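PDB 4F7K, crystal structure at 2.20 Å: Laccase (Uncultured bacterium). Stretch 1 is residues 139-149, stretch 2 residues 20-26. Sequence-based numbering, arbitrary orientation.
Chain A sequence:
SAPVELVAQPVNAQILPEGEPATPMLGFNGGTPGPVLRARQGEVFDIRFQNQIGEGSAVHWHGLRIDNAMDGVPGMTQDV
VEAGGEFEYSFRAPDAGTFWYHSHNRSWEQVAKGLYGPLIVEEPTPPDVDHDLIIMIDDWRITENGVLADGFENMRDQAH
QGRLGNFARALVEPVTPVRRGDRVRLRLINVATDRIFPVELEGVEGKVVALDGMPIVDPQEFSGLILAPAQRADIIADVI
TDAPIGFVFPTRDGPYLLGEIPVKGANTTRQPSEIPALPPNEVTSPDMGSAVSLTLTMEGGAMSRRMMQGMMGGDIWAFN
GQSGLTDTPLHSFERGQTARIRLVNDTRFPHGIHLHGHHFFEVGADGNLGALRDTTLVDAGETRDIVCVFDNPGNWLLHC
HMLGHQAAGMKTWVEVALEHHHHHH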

# COMPACT_ATOMS: atom_id res chain seq x y z
N ASP A 139 4.08 11.36 4.35
CA ASP A 139 4.68 12.62 4.76
C ASP A 139 3.95 13.82 4.19
O ASP A 139 3.07 13.67 3.34
CB ASP A 139 6.16 12.65 4.51
CG ASP A 139 6.48 12.99 3.12
OD1 ASP A 139 5.76 12.43 2.25
OD2 ASP A 139 7.39 13.81 2.93
N TRP A 140 4.23 15.00 4.71
CA TRP A 140 3.38 16.14 4.36
C TRP A 140 4.19 17.43 4.39
O TRP A 140 5.10 17.58 5.18
CB TRP A 140 2.21 16.35 5.34
CG TRP A 140 1.11 15.34 5.41
CD1 TRP A 140 -0.10 15.37 4.76
CD2 TRP A 140 1.09 14.20 6.25
NE1 TRP A 140 -0.86 14.25 5.13
CE2 TRP A 140 -0.13 13.53 6.04
CE3 TRP A 140 2.00 13.67 7.17
CZ2 TRP A 140 -0.46 12.38 6.72
CZ3 TRP A 140 1.69 12.55 7.83
CH2 TRP A 140 0.47 11.88 7.60
N ARG A 141 3.83 18.35 3.51
CA ARG A 141 4.36 19.70 3.56
C ARG A 141 3.18 20.53 3.97
O ARG A 141 2.23 20.70 3.20
CB ARG A 141 4.93 20.09 2.21
N ILE A 142 3.20 20.98 5.21
CA ILE A 142 2.05 21.71 5.81
C ILE A 142 2.49 23.11 6.23
O ILE A 142 3.51 23.24 6.88
CB ILE A 142 1.50 21.00 7.09
CG1 ILE A 142 1.35 19.51 6.88
CG2 ILE A 142 0.14 21.53 7.48
CD1 ILE A 142 0.72 18.76 8.10
N THR A 143 1.72 24.14 5.87
CA THR A 143 2.06 25.53 6.24
C THR A 143 1.82 25.75 7.72
O THR A 143 1.33 24.86 8.45
CB THR A 143 1.24 26.58 5.47
OG1 THR A 143 -0.15 26.47 5.85
CG2 THR A 143 1.40 26.43 3.95
N GLU A 144 2.17 26.96 8.16
CA GLU A 144 2.00 27.41 9.54
C GLU A 144 0.56 27.32 10.04
O GLU A 144 0.34 26.98 11.20
CB GLU A 144 2.61 28.81 9.78
CG GLU A 144 2.69 29.78 8.57
CD GLU A 144 3.38 29.16 7.33
OE1 GLU A 144 4.24 28.27 7.52
OE2 GLU A 144 3.07 29.55 6.17
N ASN A 145 -0.42 27.60 9.19
CA ASN A 145 -1.77 27.46 9.67
C ASN A 145 -2.45 26.16 9.24
O ASN A 145 -3.67 26.11 9.13
CB ASN A 145 -2.59 28.71 9.32
CG ASN A 145 -2.71 28.94 7.85
OD1 ASN A 145 -2.08 28.22 7.07
ND2 ASN A 145 -3.48 29.95 7.45
N GLY A 146 -1.65 25.13 9.00
CA GLY A 146 -2.15 23.80 8.74
C GLY A 146 -2.62 23.45 7.33
O GLY A 146 -3.06 22.35 7.12
N VAL A 147 -2.55 24.40 6.40
CA VAL A 147 -2.92 24.19 5.01
C VAL A 147 -1.81 23.36 4.36
O VAL A 147 -0.64 23.54 4.68
CB VAL A 147 -3.14 25.55 4.24
CG1 VAL A 147 -3.30 25.35 2.75
CG2 VAL A 147 -4.36 26.29 4.79
N LEU A 148 -2.18 22.42 3.51
CA LEU A 148 -1.17 21.68 2.74
C LEU A 148 -0.44 22.64 1.83
O LEU A 148 -1.07 23.48 1.19
CB LEU A 148 -1.82 20.62 1.88
CG LEU A 148 -2.22 19.30 2.50
CD1 LEU A 148 -2.52 18.35 1.35
CD2 LEU A 148 -1.12 18.75 3.37
N ALA A 149 0.88 22.53 1.79
CA ALA A 149 1.67 23.29 0.82
C ALA A 149 1.85 22.41 -0.41
O ALA A 149 1.69 22.87 -1.53
CB ALA A 149 3.00 23.70 1.40
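Stretch 2 20-26: EPATPML

Stretch 1 leaves a strand at W140 and folds back on itself as a loop. R141 to A149 forms a hairpin-like ladder, with A149 N donating to R141 O (2.7 Å) and T143 N to V147 O (2.7 Å), and its tip is a type I turn from T143 to G146, closed by G146 N to T143 O at 3.0 Å. Stretch 2 is extended, a loop through A22 that becomes a strand from T23 to M25 and beyond. It runs past the returning arm of the hairpin in the same sense: P21 lies by the turn, T23 by G146 and M25 by L148 and W140. The backbones come nearest at G146 and T23, whose CA atoms are 5.0 Å apart. No direct backbone hydrogen bond joins them; instead water 2 donates to P24 O (2.7 Å) and accepts from L148 N (3.0 Å).

G146 suits this close passage. Its phi of 82° favours glycine, and a CB here would point toward stretch 2 and clash with A22 O. The close approach also brings the G146 carbonyl within reach of the T23 hydroxyl: T23 OG1 lies 2.8 Å from G146 O, well placed to donate a hydrogen bond, although another acceptor competes for the proton. A threonine can offer this hydroxyl while its methyl packs elsewhere, and T23 CG2 indeed lies 4.0 Å from L148 CG.

P21 gives the turn a compact apolar surface, its CB 3.8 Å from N145 O. Beyond T23, M25 points toward stretch 1, and its long, flexible side chain brings CE within 4.2 Å of L148 CD1. M25 CE also meets the edge of the W140 ring, 4.4 Å from W140 NE1, so one slender side chain reaches both the strand end and the returning arm.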

# COMPACT_ATOMS: atom_id res chain seq x y z
N GLU A 20 -2.29 22.10 17.76
CA GLU A 20 -1.94 22.74 16.51
C GLU A 20 -3.07 22.52 15.48
O GLU A 20 -3.91 21.64 15.67
CB GLU A 20 -0.62 22.21 15.99
CG GLU A 20 0.60 22.78 16.73
CD GLU A 20 1.89 22.57 15.96
OE1 GLU A 20 2.24 23.43 15.11
OE2 GLU A 20 2.54 21.52 16.18
N PRO A 21 -3.09 23.33 14.42
CA PRO A 21 -4.25 23.41 13.52
C PRO A 21 -4.51 22.15 12.70
O PRO A 21 -3.59 21.52 12.23
CB PRO A 21 -3.90 24.59 12.60
CG PRO A 21 -2.90 25.39 13.39
CD PRO A 21 -2.10 24.38 14.11
N ALA A 22 -5.77 21.81 12.55
CA ALA A 22 -6.20 20.72 11.71
C ALA A 22 -5.96 21.11 10.26
O ALA A 22 -5.69 22.27 9.97
CB ALA A 22 -7.69 20.41 11.95
N THR A 23 -6.04 20.15 9.35
CA THR A 23 -5.69 20.38 7.95
C THR A 23 -6.89 20.02 7.06
O THR A 23 -7.37 18.90 7.11
CB THR A 23 -4.47 19.49 7.54
OG1 THR A 23 -3.32 19.82 8.36
CG2 THR A 23 -4.10 19.67 6.06
N PRO A 24 -7.34 20.96 6.22
CA PRO A 24 -8.42 20.71 5.27
C PRO A 24 -7.93 19.91 4.10
O PRO A 24 -6.82 20.16 3.63
CB PRO A 24 -8.87 22.13 4.84
CG PRO A 24 -7.71 23.04 5.22
CD PRO A 24 -7.04 22.40 6.38
N MET A 25 -8.67 18.87 3.71
CA MET A 25 -8.30 18.11 2.53
C MET A 25 -9.46 17.30 1.98
O MET A 25 -10.60 17.49 2.42
CB MET A 25 -7.09 17.21 2.82
CG MET A 25 -7.17 16.34 4.04
SD MET A 25 -5.42 16.11 4.56
CE MET A 25 -4.69 15.27 3.18
N LEU A 26 -9.18 16.40 1.04
CA LEU A 26 -10.20 15.43 0.56
C LEU A 26 -10.03 14.14 1.28
O LEU A 26 -8.92 13.71 1.51
CB LEU A 26 -10.19 15.26 -0.99
CG LEU A 26 -10.27 16.55 -1.84
CD1 LEU A 26 -10.14 16.21 -3.32
CD2 LEU A 26 -11.55 17.41 -1.58
O HOH W 1 2.01 24.71 12.89
O HOH W 2 -5.10 22.09 3.01